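EST1E (Clostridium proteoclasticum, PDB 2WTM) is a promiscuous feruloyl esterase of the alpha/beta-hydrolase clan that probably hydrolyses ester bonds, including those of ferulic acid, by a serine mechanism. Local coordinates at residues N14-M19 and H67-G72; L29-H34 and L87-Y92; E41-V46 and H232-V237; A47-L52 and T59-M64; I102-H107 and L112-A117. All blocks are in the same frame, centred on the assembly; numbering follows the deposited sequence.

Interaction 1 (N14-M19 and H67-G72)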
# COMPACT_ATOMS: atom_id res chain seq x y z
N ASN A 14 3.71 17.98 6.71
CA ASN A 14 3.84 19.42 6.45
C ASN A 14 3.10 19.78 5.14
O ASN A 14 3.34 19.16 4.12
CB ASN A 14 5.26 19.79 6.29
CG ASN A 14 5.46 21.31 6.09
OD1 ASN A 14 5.02 22.13 6.93
ND2 ASN A 14 6.13 21.67 4.99
N ALA A 15 2.37 20.85 5.13
CA ALA A 15 1.69 21.26 3.89
C ALA A 15 1.54 22.77 3.80
O ALA A 15 1.46 23.44 4.84
CB ALA A 15 0.38 20.63 3.84
N TYR A 16 1.43 23.26 2.58
CA TYR A 16 1.32 24.71 2.33
C TYR A 16 0.02 24.91 1.58
O TYR A 16 -0.14 24.33 0.49
CB TYR A 16 2.49 25.24 1.46
CG TYR A 16 3.85 24.95 2.07
CD1 TYR A 16 4.41 25.80 3.03
CD2 TYR A 16 4.58 23.86 1.69
CE1 TYR A 16 5.65 25.55 3.58
CE2 TYR A 16 5.81 23.58 2.23
CZ TYR A 16 6.34 24.42 3.19
OH TYR A 16 7.58 24.19 3.71
N LEU A 17 -0.88 25.73 2.11
CA LEU A 17 -2.08 26.11 1.40
C LEU A 17 -1.87 27.52 0.86
O LEU A 17 -1.58 28.45 1.65
CB LEU A 17 -3.27 26.08 2.37
CG LEU A 17 -4.61 26.54 1.80
CD1 LEU A 17 -5.10 25.74 0.59
CD2 LEU A 17 -5.65 26.48 2.96
N ASP A 18 -2.00 27.67 -0.45
CA ASP A 18 -1.90 28.99 -1.09
C ASP A 18 -3.14 29.27 -1.84
O ASP A 18 -3.63 28.46 -2.63
CB ASP A 18 -0.72 29.07 -2.03
CG ASP A 18 0.59 29.09 -1.31
OD1 ASP A 18 1.08 30.19 -0.90
OD2 ASP A 18 1.14 27.99 -1.11
N MET A 19 -3.70 30.47 -1.58
CA MET A 19 -4.96 30.87 -2.17
C MET A 19 -4.74 31.80 -3.36
O MET A 19 -3.71 32.44 -3.45
CB MET A 19 -5.81 31.60 -1.15
CG MET A 19 -6.20 30.75 0.07
SD MET A 19 -7.23 29.31 -0.24
CE MET A 19 -8.67 29.91 -0.97
N HIS A 67 10.08 13.24 3.90
CA HIS A 67 10.49 14.25 2.96
C HIS A 67 10.17 15.59 3.51
O HIS A 67 9.26 15.79 4.33
CB HIS A 67 9.79 14.05 1.63
CG HIS A 67 10.37 12.91 0.84
ND1 HIS A 67 10.22 11.58 1.23
CD2 HIS A 67 11.13 12.90 -0.27
CE1 HIS A 67 10.87 10.82 0.37
NE2 HIS A 67 11.41 11.59 -0.56
N GLY A 68 11.01 16.55 3.10
CA GLY A 68 10.70 17.94 3.44
C GLY A 68 10.58 18.09 4.93
O GLY A 68 11.44 17.57 5.67
N LYS A 69 9.55 18.78 5.38
CA LYS A 69 9.36 19.01 6.82
C LYS A 69 8.37 18.08 7.45
O LYS A 69 7.84 18.36 8.52
CB LYS A 69 8.97 20.47 7.11
CG LYS A 69 9.90 21.52 6.54
CD LYS A 69 9.21 22.86 6.42
CE LYS A 69 10.06 23.96 5.77
NZ LYS A 69 9.29 25.30 5.73
N SER A 70 8.08 16.95 6.77
CA SER A 70 7.20 15.99 7.36
C SER A 70 7.92 15.01 8.28
O SER A 70 9.12 14.96 8.27
CB SER A 70 6.41 15.24 6.28
OG SER A 70 5.51 16.12 5.64
N ASP A 71 7.15 14.30 9.12
CA ASP A 71 7.68 13.25 9.97
C ASP A 71 8.17 12.06 9.10
O ASP A 71 7.83 11.97 7.93
CB ASP A 71 6.63 12.74 10.97
CG ASP A 71 6.33 13.77 12.11
OD1 ASP A 71 7.24 14.61 12.35
OD2 ASP A 71 5.29 13.60 12.78
N GLY A 72 8.87 11.16 9.79
CA GLY A 72 9.40 9.92 9.23
C GLY A 72 10.75 10.11 8.65
O GLY A 72 11.14 11.22 8.28
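Ser70 OG is gripped by two backbone groups. It accepts the amide hydrogen of Asn14, with Asn14 N 2.8 Å from Ser70 OG and a moderately bent N-H...O angle of 145°, and it is also bonded to the carbonyl oxygen of Asp63. A hydroxyl suits this place because one small group can accept from one strand and donate to the end of the next. Ser70 closes a type II' beta turn that begins at His67, where Ser70 N lies 2.9 Å from His67 O. Gly68 fits the turn because its positive phi is easily adopted by glycine. The turn sends the side chain of Lys69 back over strand 11-18. Extended beyond CG, with its third and fourth torsions near 180°, this chain crosses the amide of Asn14 at a slant, bringing Lys69 CD to 3.6 Å from Asn14 ND2. It then reaches the edge of the Tyr16 ring in the ring plane, where Lys69 NZ donates to Tyr16 OH over 2.9 Å. Asn14 ND2 makes a weak second bond to the same oxygen, 3.2 Å from Tyr16 OH, but its stronger partner is the carboxylate of Asp63. Asn14 CG stands anti to its own nitrogen (chi1 -177°), which points the amide along the strand toward Tyr16. Lys69 NZ also has a long, weak ion pair with Glu41. Two N-H donors, one of them weak, thus fix the phenol oxygen of Tyr16, and the apolar length of the lysine spans Asn14 so that its charged end can reach it.

Interaction 2 (L29-H34 and L87-Y92)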
# COMPACT_ATOMS: atom_id res chain seq x y z
N LEU A 29 -9.15 23.55 -5.99
CA LEU A 29 -7.94 23.31 -5.20
C LEU A 29 -7.13 22.20 -5.93
O LEU A 29 -7.72 21.17 -6.31
CB LEU A 29 -8.29 22.78 -3.84
CG LEU A 29 -7.10 22.32 -3.02
CD1 LEU A 29 -6.54 23.46 -2.38
CD2 LEU A 29 -7.45 21.27 -1.99
N CYS A 30 -5.85 22.43 -6.14
CA CYS A 30 -4.96 21.39 -6.68
C CYS A 30 -3.98 20.95 -5.63
O CYS A 30 -3.23 21.73 -5.07
CB CYS A 30 -4.23 21.83 -7.89
SG CYS A 30 -3.30 20.59 -8.79
N ILE A 31 -3.98 19.63 -5.35
CA ILE A 31 -3.00 18.98 -4.52
C ILE A 31 -1.73 18.72 -5.37
O ILE A 31 -1.81 18.20 -6.49
CB ILE A 31 -3.55 17.67 -3.94
CG1 ILE A 31 -4.73 17.95 -2.99
CG2 ILE A 31 -2.49 16.95 -3.11
CD1 ILE A 31 -5.60 16.74 -2.67
N ILE A 32 -0.58 19.06 -4.83
CA ILE A 32 0.71 18.97 -5.56
C ILE A 32 1.66 18.14 -4.74
O ILE A 32 1.98 18.48 -3.58
CB ILE A 32 1.37 20.38 -5.79
CG1 ILE A 32 0.36 21.26 -6.52
CG2 ILE A 32 2.60 20.22 -6.65
CD1 ILE A 32 0.89 22.70 -6.73
N ILE A 33 2.19 17.09 -5.33
CA ILE A 33 3.09 16.14 -4.69
C ILE A 33 4.47 16.08 -5.37
O ILE A 33 4.60 15.84 -6.57
CB ILE A 33 2.50 14.71 -4.66
CG1 ILE A 33 1.06 14.69 -4.13
CG2 ILE A 33 3.42 13.78 -3.90
CD1 ILE A 33 0.88 15.19 -2.73
N HIS A 34 5.52 16.36 -4.58
CA HIS A 34 6.88 16.35 -5.07
C HIS A 34 7.44 14.93 -5.29
O HIS A 34 6.74 13.93 -5.00
CB HIS A 34 7.72 17.02 -3.99
CG HIS A 34 7.66 16.31 -2.70
ND1 HIS A 34 8.42 15.18 -2.46
CD2 HIS A 34 6.92 16.52 -1.58
CE1 HIS A 34 8.11 14.71 -1.26
NE2 HIS A 34 7.21 15.50 -0.71
N LEU A 87 -4.14 10.11 0.52
CA LEU A 87 -5.55 9.92 0.93
C LEU A 87 -5.85 10.84 2.11
O LEU A 87 -6.92 11.40 2.19
CB LEU A 87 -5.80 8.44 1.28
CG LEU A 87 -5.79 7.51 0.12
CD1 LEU A 87 -6.08 6.08 0.61
CD2 LEU A 87 -6.53 7.85 -1.09
N ALA A 88 -4.89 11.00 3.03
CA ALA A 88 -5.09 11.90 4.19
C ALA A 88 -5.21 13.34 3.74
O ALA A 88 -6.00 14.13 4.30
CB ALA A 88 -4.01 11.73 5.15
N VAL A 89 -4.43 13.71 2.75
CA VAL A 89 -4.44 15.10 2.31
C VAL A 89 -5.77 15.30 1.55
O VAL A 89 -6.40 16.39 1.67
CB VAL A 89 -3.22 15.39 1.41
CG1 VAL A 89 -3.36 16.71 0.67
CG2 VAL A 89 -1.92 15.32 2.18
N VAL A 90 -6.19 14.38 0.69
CA VAL A 90 -7.51 14.49 0.04
C VAL A 90 -8.66 14.57 1.08
O VAL A 90 -9.54 15.41 0.99
CB VAL A 90 -7.75 13.31 -0.87
CG1 VAL A 90 -9.25 13.29 -1.42
CG2 VAL A 90 -6.81 13.26 -2.03
N ASP A 91 -8.56 13.81 2.14
CA ASP A 91 -9.63 13.82 3.17
C ASP A 91 -9.67 15.17 3.87
O ASP A 91 -10.77 15.63 4.28
CB ASP A 91 -9.50 12.63 4.15
CG ASP A 91 -9.88 11.30 3.47
OD1 ASP A 91 -10.50 11.35 2.39
OD2 ASP A 91 -9.51 10.26 4.08
N TYR A 92 -8.52 15.78 4.05
CA TYR A 92 -8.42 17.11 4.67
C TYR A 92 -9.05 18.13 3.72
O TYR A 92 -9.86 18.99 4.12
CB TYR A 92 -6.95 17.46 4.94
CG TYR A 92 -6.76 18.90 5.37
CD1 TYR A 92 -6.98 19.23 6.67
CD2 TYR A 92 -6.42 19.86 4.48
CE1 TYR A 92 -6.85 20.60 7.08
CE2 TYR A 92 -6.28 21.19 4.86
CZ TYR A 92 -6.50 21.52 6.13
OH TYR A 92 -6.35 22.86 6.49
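No ring, amide or other flat group enters the contact where Ile31 meets Val89 and Val90; it is wholly aliphatic. It belongs to the alpha/beta-hydrolase fold, in which helix 79-93 covers one face of the central sheet and strand 27-33 lies inside that sheet. Ile31 is the single residue of the strand segment that reaches the helix, and it does so with two branches. Its gamma methyl passes Val89, with Ile31 CG2 3.9 Å from Val89 CG1, the two side chains sliding by each other in opposite directions. The longer branch goes to the next residue of the helix: Ile31 CD1 lies 3.7 Å from Val90 CG2, here meeting at about a right angle. With chi1 at -64° and the chain nearly straight at chi2 (164°), the delta methyl is carried out from the sheet into the space beside both valines, and Val89 CG1 is 4.0 Å from Ile31 CD1 as well. Beta-branched residues suit these positions. Isoleucine favours the strand backbone and fills space on two sides, while the compact valines let the helix come close. Val89 also rests on Leu60 and Ala62 of strand 58-62, so it bridges two neighbouring strands. The far side of the helix turns toward the second subunit, where Asp91 is hydrogen-bonded to Asn171 of that subunit. At the end of strand 27-33, the His34 ring meets those of Trp82 and His67. On the other flank of the contact, Val90 CG2 extends the greasy patch to the methyl of Met104, 3.6 Å from Met104 CE.

Interaction 3 (E41-V46 and H232-V237)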
# COMPACT_ATOMS: atom_id res chain seq x y z
N GLU A 41 9.04 22.98 -1.52
CA GLU A 41 9.65 24.29 -1.88
C GLU A 41 10.61 24.25 -3.06
O GLU A 41 11.26 25.25 -3.37
CB GLU A 41 10.30 24.92 -0.64
CG GLU A 41 9.37 25.14 0.48
CD GLU A 41 10.02 25.71 1.77
OE1 GLU A 41 11.01 25.12 2.32
OE2 GLU A 41 9.47 26.72 2.26
N GLU A 42 10.69 23.15 -3.79
CA GLU A 42 11.53 23.08 -4.98
C GLU A 42 11.09 24.01 -6.11
O GLU A 42 9.90 24.23 -6.31
CB GLU A 42 11.57 21.63 -5.52
CG GLU A 42 12.35 20.64 -4.62
CD GLU A 42 12.41 19.27 -5.23
OE1 GLU A 42 13.32 19.06 -6.09
OE2 GLU A 42 11.43 18.53 -5.06
N ARG A 43 12.05 24.56 -6.84
CA ARG A 43 11.74 25.48 -7.91
C ARG A 43 10.60 25.09 -8.82
O ARG A 43 9.72 25.89 -9.12
CB ARG A 43 13.01 25.64 -8.78
CG ARG A 43 12.89 26.43 -10.10
CD ARG A 43 14.30 26.40 -10.81
NE ARG A 43 14.29 26.65 -12.25
CZ ARG A 43 14.15 25.72 -13.20
NH1 ARG A 43 13.94 24.43 -12.92
NH2 ARG A 43 14.19 26.11 -14.45
N HIS A 44 10.63 23.86 -9.34
CA HIS A 44 9.62 23.45 -10.30
C HIS A 44 8.24 23.31 -9.67
O HIS A 44 7.21 23.54 -10.33
CB HIS A 44 10.08 22.18 -11.05
CG HIS A 44 10.43 21.04 -10.15
ND1 HIS A 44 11.60 21.01 -9.42
CD2 HIS A 44 9.77 19.89 -9.85
CE1 HIS A 44 11.63 19.89 -8.71
NE2 HIS A 44 10.53 19.21 -8.94
N ILE A 45 8.21 22.90 -8.39
CA ILE A 45 6.98 22.77 -7.61
C ILE A 45 6.31 24.14 -7.38
O ILE A 45 5.11 24.33 -7.62
CB ILE A 45 7.18 22.05 -6.27
CG1 ILE A 45 7.78 20.65 -6.47
CG2 ILE A 45 5.89 22.06 -5.43
CD1 ILE A 45 6.85 19.71 -7.24
N VAL A 46 7.14 25.08 -6.90
CA VAL A 46 6.67 26.42 -6.67
C VAL A 46 6.21 27.11 -7.94
O VAL A 46 5.23 27.84 -7.91
CB VAL A 46 7.78 27.22 -5.93
CG1 VAL A 46 7.39 28.72 -5.88
CG2 VAL A 46 7.96 26.64 -4.51
N HIS A 232 15.99 23.95 -18.59
CA HIS A 232 16.02 24.90 -19.73
C HIS A 232 14.74 25.65 -20.01
O HIS A 232 14.76 26.82 -20.47
CB HIS A 232 16.42 24.20 -21.04
CG HIS A 232 17.57 23.26 -20.90
ND1 HIS A 232 17.62 22.06 -21.59
CD2 HIS A 232 18.71 23.32 -20.18
CE1 HIS A 232 18.73 21.43 -21.29
NE2 HIS A 232 19.41 22.17 -20.43
N HIS A 233 13.59 24.99 -19.82
CA HIS A 233 12.33 25.55 -20.27
C HIS A 233 11.16 25.33 -19.34
O HIS A 233 10.06 24.96 -19.79
CB HIS A 233 12.00 25.00 -21.63
CG HIS A 233 12.84 25.61 -22.68
ND1 HIS A 233 12.75 26.96 -23.00
CD2 HIS A 233 13.82 25.10 -23.45
CE1 HIS A 233 13.64 27.23 -23.95
NE2 HIS A 233 14.30 26.11 -24.23
N LEU A 234 11.40 25.67 -18.07
CA LEU A 234 10.37 25.59 -17.04
C LEU A 234 9.14 26.39 -17.44
O LEU A 234 7.99 26.01 -17.19
CB LEU A 234 10.91 26.04 -15.70
CG LEU A 234 9.96 26.05 -14.51
CD1 LEU A 234 9.28 24.65 -14.31
CD2 LEU A 234 10.69 26.48 -13.28
N GLU A 235 9.34 27.52 -18.13
CA GLU A 235 8.17 28.26 -18.65
C GLU A 235 7.25 27.54 -19.61
O GLU A 235 6.08 27.86 -19.71
CB GLU A 235 8.63 29.59 -19.26
CG GLU A 235 9.27 29.55 -20.61
CD GLU A 235 10.69 28.98 -20.67
OE1 GLU A 235 11.39 28.84 -19.63
OE2 GLU A 235 11.14 28.71 -21.80
N LEU A 236 7.81 26.60 -20.37
CA LEU A 236 6.98 25.86 -21.27
C LEU A 236 6.10 24.90 -20.47
O LEU A 236 4.96 24.58 -20.86
CB LEU A 236 7.83 25.10 -22.27
CG LEU A 236 8.49 26.04 -23.31
CD1 LEU A 236 9.24 25.22 -24.29
CD2 LEU A 236 7.44 26.96 -24.02
N VAL A 237 6.64 24.41 -19.38
CA VAL A 237 5.85 23.56 -18.47
C VAL A 237 4.71 24.36 -17.83
O VAL A 237 3.55 23.92 -17.86
CB VAL A 237 6.73 22.92 -17.40
CG1 VAL A 237 5.90 22.08 -16.40
CG2 VAL A 237 7.82 22.07 -18.03
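The first turns of two helices, 43-54 and the C-terminal 234-249, meet here on one side of the alpha/beta-hydrolase sheet, through Leu234 on one and Arg43 and His44 on the other. Leu234 gives one branch to each. Leu234 CD2 lies over the centre of one face of the Arg43 guanidinium, 3.5 Å from Arg43 CZ, and Arg43 NH2 is 3.5 Å from Leu234 CB. The arginine chain is extended from CG to NE, and the turn about its last torsion (chi4 -89°) presents the flat face to the leucine while its N-H groups bond elsewhere: NH2 to the carbonyl of Tyr230, NH1 weakly to that of Cys229. Arginine suits this exposed place, since its face can cover a leucine while its edge holds a loop. The other methyl, Leu234 CD1, lies 4.2 Å from His44 CB, and the imidazole of His44 leads away toward His107, near the probable catalytic triad. At the start of the second helix, His233 ND1 donates to Glu235 OE2 over 2.7 Å, almost straight at 177° and on the syn side of the carboxylate; His233 is the N-cap residue. Around this joint, Leu234 also packs on Ala47 further along helix 43-54, Ile45 and Val46 lie on Arg61 of strand 58-62, and Val237 rests on Ile223 of the outermost strand 218-223.

Interaction 4 (A47-L52 and T59-M64)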
# COMPACT_ATOMS: atom_id res chain seq x y z
N ALA A 47 6.91 26.88 -9.05
CA ALA A 47 6.49 27.44 -10.35
C ALA A 47 5.13 26.97 -10.78
O ALA A 47 4.26 27.76 -11.16
CB ALA A 47 7.55 27.16 -11.40
N VAL A 48 4.87 25.70 -10.65
CA VAL A 48 3.55 25.19 -10.90
C VAL A 48 2.48 25.73 -9.94
O VAL A 48 1.39 26.17 -10.33
CB VAL A 48 3.61 23.65 -10.93
CG1 VAL A 48 2.20 23.10 -10.98
CG2 VAL A 48 4.46 23.14 -12.15
N GLN A 49 2.79 25.73 -8.64
CA GLN A 49 1.93 26.28 -7.63
C GLN A 49 1.50 27.73 -7.93
O GLN A 49 0.31 28.06 -7.91
CB GLN A 49 2.64 26.19 -6.29
CG GLN A 49 1.94 26.93 -5.21
CD GLN A 49 2.80 28.07 -4.65
OE1 GLN A 49 3.96 27.89 -4.35
NE2 GLN A 49 2.15 29.23 -4.42
N GLU A 50 2.50 28.54 -8.29
CA GLU A 50 2.27 29.99 -8.55
C GLU A 50 1.41 30.19 -9.75
O GLU A 50 0.48 30.99 -9.73
CB GLU A 50 3.61 30.71 -8.68
CG GLU A 50 4.26 30.86 -7.31
CD GLU A 50 5.54 31.65 -7.27
OE1 GLU A 50 6.16 31.84 -8.33
OE2 GLU A 50 5.96 31.97 -6.15
N THR A 51 1.69 29.44 -10.80
CA THR A 51 0.84 29.42 -11.96
C THR A 51 -0.62 29.10 -11.68
O THR A 51 -1.54 29.74 -12.15
CB THR A 51 1.39 28.43 -13.01
OG1 THR A 51 2.70 28.86 -13.42
CG2 THR A 51 0.48 28.33 -14.18
N LEU A 52 -0.85 28.04 -10.89
CA LEU A 52 -2.20 27.68 -10.53
C LEU A 52 -2.90 28.78 -9.76
O LEU A 52 -4.04 29.09 -10.05
CB LEU A 52 -2.22 26.31 -9.82
CG LEU A 52 -1.77 25.17 -10.72
CD1 LEU A 52 -1.45 23.98 -9.88
CD2 LEU A 52 -2.87 24.85 -11.66
N THR A 59 -3.88 25.95 -3.99
CA THR A 59 -2.96 24.81 -4.06
C THR A 59 -2.66 24.31 -2.68
O THR A 59 -2.57 25.08 -1.71
CB THR A 59 -1.67 25.18 -4.78
OG1 THR A 59 -1.06 26.36 -4.16
CG2 THR A 59 -1.97 25.41 -6.29
N LEU A 60 -2.46 22.98 -2.59
CA LEU A 60 -2.06 22.38 -1.34
C LEU A 60 -0.88 21.53 -1.69
O LEU A 60 -1.02 20.42 -2.27
CB LEU A 60 -3.20 21.59 -0.68
CG LEU A 60 -3.05 20.93 0.71
CD1 LEU A 60 -2.70 22.02 1.74
CD2 LEU A 60 -4.30 20.24 1.04
N ARG A 61 0.30 22.06 -1.42
CA ARG A 61 1.54 21.36 -1.55
C ARG A 61 1.78 20.55 -0.29
O ARG A 61 1.77 21.11 0.81
CB ARG A 61 2.72 22.30 -1.82
CG ARG A 61 2.71 23.09 -3.13
CD ARG A 61 3.76 24.16 -3.14
NE ARG A 61 3.42 25.24 -2.21
CZ ARG A 61 4.30 26.03 -1.65
NH1 ARG A 61 5.56 25.81 -1.85
NH2 ARG A 61 3.93 27.08 -0.91
N ALA A 62 2.01 19.22 -0.39
CA ALA A 62 2.21 18.40 0.82
C ALA A 62 3.53 17.67 0.71
O ALA A 62 3.83 17.04 -0.35
CB ALA A 62 1.06 17.36 0.90
N ASP A 63 4.32 17.72 1.77
CA ASP A 63 5.54 16.97 1.91
C ASP A 63 5.11 15.54 2.37
O ASP A 63 4.37 15.36 3.34
CB ASP A 63 6.46 17.58 2.97
CG ASP A 63 7.12 18.86 2.52
OD1 ASP A 63 7.22 19.05 1.29
OD2 ASP A 63 7.57 19.60 3.45
N MET A 64 5.57 14.55 1.64
CA MET A 64 5.25 13.17 1.94
C MET A 64 6.13 12.60 3.01
O MET A 64 7.12 13.16 3.44
CB MET A 64 5.38 12.34 0.63
CG MET A 64 4.49 12.89 -0.53
SD MET A 64 2.77 12.44 -0.22
CE MET A 64 2.12 13.88 0.68
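Thr59 is touched by both Gln49 and Leu52 of the helix. Its hydroxyl takes the position between the backbone nitrogen and carbonyl (chi1 54°), which leaves the methyl for the leucine: Thr59 CG2 lies 3.7 Å from Leu52 CB, while Thr59 OG1 sits 3.2 Å from Gln49 CG and is hydrogen-bonded to Asn53. A threonine fits because it offers one apolar and one polar branch to a helix flank that is mixed in the same way. Leu60 faces the other side of the sheet. Next, Arg61 returns to the helix with its guanidinium lying beneath the Gln49 amide, their planes 24° apart. Gln49 OE1 stands over the centre of the guanidinium face, 3.3 Å from Arg61 CZ; no N-H points at the oxygen, and the attraction is probably electrostatic. The arginine's N-H groups are engaged around its edge, NH2 in a salt bridge with Asp18 and NH1 with the carbonyl of Ser40. The Gln49 amide is itself oriented by NE2 bonding to Asn53. Beyond Ala62, Asp63 binds Ser40 and the backbone nitrogen of Lys69. Helix 47-52 runs nearly antiparallel to strand 59-62, at 163° with axes 9.2 Å apart, as expected for a beta-alpha-beta crossover. Strand 27-33 lies beside strand 58-62 and strand 11-18 on its other side, while helix 234-249 packs against Thr51 and Leu52.

Interaction 5 (I102-H107 and L112-A117)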
# COMPACT_ATOMS: atom_id res chain seq x y z
N ILE A 102 -11.52 19.34 -6.83
CA ILE A 102 -10.14 19.04 -6.42
C ILE A 102 -9.39 18.43 -7.60
O ILE A 102 -9.98 17.61 -8.33
CB ILE A 102 -10.12 18.07 -5.21
CG1 ILE A 102 -10.94 18.70 -4.06
CG2 ILE A 102 -8.69 17.70 -4.78
CD1 ILE A 102 -11.11 17.80 -2.88
N TYR A 103 -8.16 18.87 -7.81
CA TYR A 103 -7.30 18.36 -8.86
C TYR A 103 -6.03 17.79 -8.24
O TYR A 103 -5.75 18.06 -7.11
CB TYR A 103 -6.92 19.49 -9.79
CG TYR A 103 -8.10 20.09 -10.53
CD1 TYR A 103 -8.41 19.66 -11.81
CD2 TYR A 103 -8.86 21.13 -9.99
CE1 TYR A 103 -9.48 20.22 -12.52
CE2 TYR A 103 -9.93 21.70 -10.72
CZ TYR A 103 -10.22 21.23 -11.96
OH TYR A 103 -11.26 21.75 -12.76
N MET A 104 -5.26 17.03 -9.00
CA MET A 104 -3.97 16.57 -8.55
C MET A 104 -2.90 16.83 -9.59
O MET A 104 -3.08 16.67 -10.78
CB MET A 104 -3.94 15.09 -8.23
CG MET A 104 -4.70 14.69 -7.01
SD MET A 104 -4.62 12.85 -6.81
CE MET A 104 -5.39 12.66 -5.26
N ALA A 105 -1.71 17.13 -9.07
CA ALA A 105 -0.46 17.29 -9.91
C ALA A 105 0.72 16.78 -9.07
O ALA A 105 0.68 16.79 -7.85
CB ALA A 105 -0.23 18.80 -10.30
N GLY A 106 1.75 16.27 -9.74
CA GLY A 106 2.93 15.76 -9.05
C GLY A 106 4.08 15.58 -9.96
O GLY A 106 3.84 15.32 -11.12
N HIS A 107 5.31 15.69 -9.44
CA HIS A 107 6.51 15.48 -10.24
C HIS A 107 7.21 14.16 -9.92
O HIS A 107 7.45 13.84 -8.74
CB HIS A 107 7.43 16.68 -10.00
CG HIS A 107 8.67 16.65 -10.84
ND1 HIS A 107 9.90 16.26 -10.34
CD2 HIS A 107 8.86 16.90 -12.15
CE1 HIS A 107 10.79 16.32 -11.32
NE2 HIS A 107 10.18 16.70 -12.42
N LEU A 112 4.00 9.74 -10.51
CA LEU A 112 3.51 8.38 -10.32
C LEU A 112 2.45 8.30 -9.21
O LEU A 112 1.34 7.78 -9.38
CB LEU A 112 4.63 7.43 -10.01
CG LEU A 112 4.20 5.98 -9.59
CD1 LEU A 112 3.36 5.23 -10.62
CD2 LEU A 112 5.45 5.23 -9.11
N SER A 113 2.76 8.90 -8.05
CA SER A 113 1.89 8.83 -6.89
C SER A 113 0.49 9.38 -7.17
O SER A 113 -0.56 8.81 -6.75
CB SER A 113 2.57 9.52 -5.72
OG SER A 113 3.72 8.80 -5.27
N VAL A 114 0.42 10.56 -7.84
CA VAL A 114 -0.85 11.06 -8.26
C VAL A 114 -1.61 10.28 -9.35
O VAL A 114 -2.84 10.15 -9.31
CB VAL A 114 -0.84 12.62 -8.46
CG1 VAL A 114 -0.45 13.39 -7.17
CG2 VAL A 114 -0.03 13.04 -9.64
N MET A 115 -0.85 9.68 -10.26
CA MET A 115 -1.51 8.72 -11.14
C MET A 115 -2.27 7.64 -10.36
O MET A 115 -3.38 7.28 -10.68
CB MET A 115 -0.51 8.09 -12.11
CG MET A 115 0.10 9.12 -13.11
SD MET A 115 1.50 8.50 -14.05
CE MET A 115 0.80 7.13 -14.98
N LEU A 116 -1.61 7.09 -9.36
CA LEU A 116 -2.19 6.04 -8.56
C LEU A 116 -3.33 6.55 -7.70
O LEU A 116 -4.42 6.02 -7.69
CB LEU A 116 -1.12 5.37 -7.68
CG LEU A 116 0.18 4.87 -8.32
CD1 LEU A 116 1.22 4.23 -7.32
CD2 LEU A 116 -0.25 3.81 -9.39
N ALA A 117 -3.10 7.65 -6.97
CA ALA A 117 -4.06 8.19 -6.04
C ALA A 117 -5.30 8.74 -6.82
O ALA A 117 -6.41 8.62 -6.36
CB ALA A 117 -3.44 9.33 -5.17
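Val114 lies directly on the strand backbone. Its two methyls both rest on one face of the peptide between Ala105 and Gly106: Val114 CG1 is 3.6 Å from Ala105 O and Val114 CG2 is 3.7 Å from Gly106 N. Gly106 has no side chain to keep them apart, and the axes of strand and helix come within 7.1 Å, running nearly antiparallel at 151°. Beside this, Val114 CB is 4.0 Å from Met104 CB. From there the methionine chain, extended beyond CG (chi2 178°), passes along the helix until Met104 CE is 3.9 Å from Ala117 CB. Alanine suits that end because its small methyl leaves room for the flexible thioether. In the next shell, Ile86 of helix 79-93 packs on Ala117, while Ile33 and Leu128 from the flanking strands 27-33 and 125-131 hold Val114. Backbone bonds from Met104 to Ala127 and Ile129 fix the strand. Gly106 opens the GxSxG sequence of a probable nucleophile elbow, with Ser108 as the likely nucleophile in the sharp turn between strand 99-107 and helix 109-120. Nonpolar contacts with a bare glycine backbone therefore let strand and helix lie very close, consistent with such a tight elbow.

Overall arrangement
Interactions 2, 4 and 5 are buried; interactions 1 and 3 lie further out and are partly open. The sheet is common ground: strands 11-18, 58-62, 27-33 and 99-107 are consecutive neighbours, so interactions 1, 4, 2 and 5 follow one another across it. Interactions 2 and 5 cover one face with aliphatic groups and meet at Val90 and Met104. Interaction 4 is on the other face and shares helix 43-54 with interaction 3, where polar and charged groups mix with leucine. Arginine faces occur in both, under an amide oxygen in one and a methyl in the other. Interaction 1, near one edge of the sheet, relies on hydrogen bonds and joins interaction 4 through Asp63.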